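Local atomic coordinates of twin-arginine translocation pathway signal protein (Burkholderia phytofirmans, PDB entry 2RJO), a protein that probably serves as a periplasmic sugar-binding protein of the type that feeds ABC transporters, and holds beta-D-galactopyranose between its two lobes in the crystal. Residues A[62-67]-A[266-271]; A[119-124]-A[249-254]. One frame throughout, in Å; residues are numbered along the deposited sequence.

Overall arrangement
Both contacts draw on the polypeptide around helix 253-268, at its two ends. Interaction 2 joins the run leading into its start to helix 118-132, and interaction 1 joins its last turn to the beginning of strand 65-69 and the residue before it; their centres lie 29 Å apart. Interaction 2 is buried, about 8 Å from the centre of the chain, and wholly apolar and aromatic, with its one tryptophan, Trp251, at the galactose. Interaction 1, about 24 Å out, is only partly buried: a lysine chain lies over a valine and brings its polar end to an asparagine. Both reach the same mixed sheet, and along the sequence interaction 2 is nested within the loop closed by interaction 1.

Interaction 1: A[62-67]-A[266-271]; sequences GGNLVL and QAKEKK
Lys268, in the last turn of helix 253-268, reaches over Val66 to Asn64 just before strand 65-69, a helix-on-sheet contact in one lobe of the periplasmic binding protein fold. The approach depends on side-chain length: the closest CA atoms, those of Val66 and Lys268, are 7.9 Å apart. Lys268 spans the gap with CG anti to its backbone N (chi1 -180°) and the next two torsions also extended; a bend at chi4 turns the ammonium end.

Val66 points its CB toward the helix and meets the aliphatic part of that chain, CG2 to Lys268 CD at 4.1 Å, with the two side chains crossing obliquely. Thr6 and Tyr90 also touch Lys268, so the chain is flanked by neighbouring parts of the sheet and its loops.

Asn64 is the centre of an inverse gamma turn, in which Leu65 N donates to Gly63 O at 2.6 Å. Its amide end comes nearer the helix than its CB direction suggests and meets the lysine at about a right angle. OD1 is already held by a hydrogen bond from Thr6 OG1, its stronger polar partner.

Beyond the contact the helix ends in a Schellman motif, with Lys270 at positive phi and Lys271 N bonded to Gln266 O at 2.8 Å. Across the contact, Asn64 OD1 lies 3.0 Å from Lys268 CE and 3.2 Å from Lys268 NZ.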
# COMPACT_ATOMS: atom_id res chain seq x y z
N GLY A 62 23.67 16.03 -6.24
CA GLY A 62 24.40 15.77 -7.46
C GLY A 62 24.11 14.37 -7.95
O GLY A 62 24.98 13.71 -8.53
N GLY A 63 22.89 13.90 -7.69
CA GLY A 63 22.51 12.57 -8.11
C GLY A 63 22.87 11.45 -7.15
O GLY A 63 22.36 10.34 -7.28
N ASN A 64 23.72 11.73 -6.17
CA ASN A 64 24.13 10.71 -5.20
C ASN A 64 22.97 10.44 -4.25
O ASN A 64 23.02 10.79 -3.07
CB ASN A 64 25.37 11.21 -4.45
CG ASN A 64 25.96 10.17 -3.54
OD1 ASN A 64 25.92 8.97 -3.82
ND2 ASN A 64 26.54 10.63 -2.43
N LEU A 65 21.93 9.80 -4.77
CA LEU A 65 20.73 9.51 -4.00
C LEU A 65 20.07 8.17 -4.32
O LEU A 65 20.13 7.69 -5.45
CB LEU A 65 19.74 10.66 -4.23
CG LEU A 65 18.26 10.52 -3.82
CD1 LEU A 65 18.10 10.64 -2.32
CD2 LEU A 65 17.45 11.62 -4.51
N VAL A 66 19.45 7.58 -3.30
CA VAL A 66 18.73 6.32 -3.45
C VAL A 66 17.31 6.60 -2.96
O VAL A 66 17.08 6.84 -1.78
CB VAL A 66 19.34 5.20 -2.59
CG1 VAL A 66 18.47 3.95 -2.67
CG2 VAL A 66 20.75 4.88 -3.07
N LEU A 67 16.37 6.56 -3.89
CA LEU A 67 14.97 6.84 -3.60
C LEU A 67 14.02 5.64 -3.61
O LEU A 67 14.06 4.82 -4.52
CB LEU A 67 14.47 7.88 -4.59
CG LEU A 67 13.00 8.28 -4.47
CD1 LEU A 67 12.81 9.03 -3.17
CD2 LEU A 67 12.61 9.15 -5.65
N GLN A 266 22.07 -1.39 -2.74
CA GLN A 266 22.91 -2.49 -3.19
C GLN A 266 23.13 -2.43 -4.69
O GLN A 266 24.13 -2.94 -5.19
CB GLN A 266 22.30 -3.83 -2.80
CG GLN A 266 22.38 -4.11 -1.31
CD GLN A 266 22.18 -5.56 -0.96
OE1 GLN A 266 22.70 -6.45 -1.63
NE2 GLN A 266 21.44 -5.82 0.11
N ALA A 267 22.20 -1.82 -5.41
CA ALA A 267 22.36 -1.70 -6.85
C ALA A 267 23.43 -0.64 -7.09
O ALA A 267 24.34 -0.84 -7.89
CB ALA A 267 21.05 -1.28 -7.50
N LYS A 268 23.33 0.48 -6.37
CA LYS A 268 24.29 1.57 -6.50
C LYS A 268 25.70 1.14 -6.13
O LYS A 268 26.67 1.59 -6.72
CB LYS A 268 23.88 2.76 -5.61
CG LYS A 268 24.84 3.94 -5.69
CD LYS A 268 24.44 5.06 -4.75
CE LYS A 268 25.47 6.19 -4.76
NZ LYS A 268 25.66 6.80 -6.11
N GLU A 269 25.81 0.26 -5.14
CA GLU A 269 27.12 -0.22 -4.71
C GLU A 269 27.59 -1.36 -5.58
O GLU A 269 28.65 -1.94 -5.33
CB GLU A 269 27.08 -0.67 -3.25
CG GLU A 269 26.73 0.46 -2.29
CD GLU A 269 26.65 0.00 -0.85
OE1 GLU A 269 26.08 -1.08 -0.62
OE2 GLU A 269 27.16 0.72 0.04
N LYS A 270 26.80 -1.67 -6.60
CA LYS A 270 27.13 -2.75 -7.51
C LYS A 270 27.27 -4.08 -6.78
O LYS A 270 28.05 -4.93 -7.19
CB LYS A 270 28.41 -2.40 -8.28
CG LYS A 270 28.33 -1.03 -8.98
CD LYS A 270 29.38 -0.90 -10.06
CE LYS A 270 29.34 0.47 -10.72
NZ LYS A 270 30.23 0.53 -11.93
N LYS A 271 26.50 -4.24 -5.70
CA LYS A 271 26.50 -5.48 -4.93
C LYS A 271 25.60 -6.49 -5.66
O LYS A 271 25.72 -7.69 -5.46
CB LYS A 271 25.99 -5.24 -3.50
CG LYS A 271 26.94 -4.43 -2.63
CD LYS A 271 26.36 -4.07 -1.26
CE LYS A 271 26.21 -5.28 -0.35
NZ LYS A 271 27.54 -5.89 0.00

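Interaction 2: A[119-124]-A[249-254]; sequences VAYGEE and VDWDPF
Tyr121 lays its ring against Val249 and the indole of Trp251. The aromatic pair is an offset edge-to-face stack: the six-membered ring of Trp251 turns its edge to the tyrosine face, with centroids 5.4 Å apart and planes at 81°. Its nearest atoms are Tyr121 CD2 and Trp251 CZ3, at 3.6 Å, and the tyrosine carbon lies near the indole plane.

Val249 CG1 makes an off-centre CH-pi contact, 4.1 Å from the centroid of the Tyr121 ring and 30° off its normal; its closest ring atom is Tyr121 CD1 at 3.7 Å. CG1 stands anti to the Val249 backbone N (chi1 -176°), the branch that comes against the ring. Tyr121 OH is hydrogen-bonded to Ala288 N, which ties down the far end of the ring.

Trp251 belongs to the galactose pocket and comes within about 4 Å of the sugar, so Tyr121 is a second-shell residue that backs this indole. Around Trp251 the chain folds into an Asx turn, Asp250 OD1 accepting from Asp252 N at 3.0 Å, and Asp252 caps helix 253-268. The cluster thus lies between helix 118-132 and strand 248-250, with strand 283-291 alongside and helices 18-34 and 149-163 supplying Tyr19 and Arg154 against Trp251.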
# COMPACT_ATOMS: atom_id res chain seq x y z
N VAL A 119 -5.91 -7.94 -6.88
CA VAL A 119 -7.11 -8.64 -7.33
C VAL A 119 -7.35 -9.85 -6.43
O VAL A 119 -8.49 -10.12 -6.05
CB VAL A 119 -6.96 -9.14 -8.79
CG1 VAL A 119 -8.29 -9.74 -9.27
CG2 VAL A 119 -6.53 -7.99 -9.69
N ALA A 120 -6.28 -10.56 -6.10
CA ALA A 120 -6.40 -11.74 -5.26
C ALA A 120 -6.81 -11.37 -3.83
O ALA A 120 -7.80 -11.87 -3.31
CB ALA A 120 -5.09 -12.49 -5.25
N TYR A 121 -6.04 -10.49 -3.20
CA TYR A 121 -6.32 -10.08 -1.84
C TYR A 121 -7.65 -9.34 -1.70
O TYR A 121 -8.32 -9.47 -0.68
CB TYR A 121 -5.18 -9.23 -1.30
CG TYR A 121 -3.92 -10.03 -1.11
CD1 TYR A 121 -3.85 -11.04 -0.15
CD2 TYR A 121 -2.81 -9.81 -1.91
CE1 TYR A 121 -2.70 -11.81 0.01
CE2 TYR A 121 -1.65 -10.58 -1.76
CZ TYR A 121 -1.60 -11.57 -0.81
OH TYR A 121 -0.45 -12.32 -0.66
N GLY A 122 -8.02 -8.55 -2.70
CA GLY A 122 -9.28 -7.83 -2.65
C GLY A 122 -10.41 -8.84 -2.63
O GLY A 122 -11.41 -8.67 -1.93
N GLU A 123 -10.25 -9.89 -3.43
CA GLU A 123 -11.25 -10.94 -3.51
C GLU A 123 -11.22 -11.72 -2.20
O GLU A 123 -12.23 -12.26 -1.77
CB GLU A 123 -10.96 -11.87 -4.69
CG GLU A 123 -11.70 -13.19 -4.64
CD GLU A 123 -11.82 -13.85 -6.00
OE1 GLU A 123 -10.81 -13.89 -6.75
OE2 GLU A 123 -12.93 -14.33 -6.32
N GLU A 124 -10.05 -11.76 -1.56
CA GLU A 124 -9.91 -12.48 -0.30
C GLU A 124 -10.69 -11.83 0.83
O GLU A 124 -11.44 -12.50 1.54
CB GLU A 124 -8.44 -12.59 0.10
CG GLU A 124 -7.89 -14.00 0.05
CD GLU A 124 -6.91 -14.29 1.17
OE1 GLU A 124 -5.89 -13.58 1.29
OE2 GLU A 124 -7.14 -15.26 1.92
N VAL A 249 -5.27 -7.08 5.32
CA VAL A 249 -4.15 -7.75 4.69
C VAL A 249 -2.90 -6.96 5.02
O VAL A 249 -2.83 -5.75 4.78
CB VAL A 249 -4.35 -7.87 3.16
CG1 VAL A 249 -3.20 -8.66 2.55
CG2 VAL A 249 -5.68 -8.56 2.86
N ASP A 250 -1.90 -7.63 5.59
CA ASP A 250 -0.67 -6.97 5.97
C ASP A 250 0.39 -6.97 4.87
O ASP A 250 0.90 -8.03 4.48
CB ASP A 250 -0.12 -7.63 7.24
CG ASP A 250 0.91 -6.77 7.94
OD1 ASP A 250 1.13 -5.62 7.50
OD2 ASP A 250 1.49 -7.25 8.93
N TRP A 251 0.70 -5.77 4.37
CA TRP A 251 1.69 -5.58 3.31
C TRP A 251 3.04 -5.36 3.97
O TRP A 251 4.08 -5.41 3.32
CB TRP A 251 1.38 -4.33 2.48
CG TRP A 251 -0.04 -4.14 2.01
CD1 TRP A 251 -0.80 -3.01 2.17
CD2 TRP A 251 -0.83 -5.04 1.21
NE1 TRP A 251 -2.00 -3.15 1.52
CE2 TRP A 251 -2.04 -4.38 0.92
CE3 TRP A 251 -0.62 -6.33 0.71
CZ2 TRP A 251 -3.05 -4.97 0.14
CZ3 TRP A 251 -1.63 -6.92 -0.06
CH2 TRP A 251 -2.82 -6.23 -0.34
N ASP A 252 3.01 -5.08 5.26
CA ASP A 252 4.22 -4.82 6.02
C ASP A 252 4.90 -3.57 5.47
O ASP A 252 5.96 -3.64 4.84
CB ASP A 252 5.17 -6.01 5.94
CG ASP A 252 6.12 -6.06 7.10
OD1 ASP A 252 6.31 -5.01 7.75
OD2 ASP A 252 6.69 -7.14 7.35
N PRO A 253 4.26 -2.41 5.66
CA PRO A 253 4.80 -1.13 5.19
C PRO A 253 6.19 -0.88 5.76
O PRO A 253 7.07 -0.38 5.06
CB PRO A 253 3.76 -0.11 5.65
CG PRO A 253 3.04 -0.81 6.78
CD PRO A 253 2.95 -2.22 6.29
N PHE A 254 6.40 -1.23 7.02
CA PHE A 254 7.71 -1.06 7.63
C PHE A 254 8.75 -1.72 6.73
O PHE A 254 9.69 -1.08 6.28
CB PHE A 254 7.74 -1.73 9.00
CG PHE A 254 9.06 -1.62 9.70
CD1 PHE A 254 9.32 -0.55 10.56
CD2 PHE A 254 10.04 -2.59 9.52
CE1 PHE A 254 10.55 -0.44 11.22
CE2 PHE A 254 11.27 -2.49 10.17
CZ PHE A 254 11.53 -1.41 11.03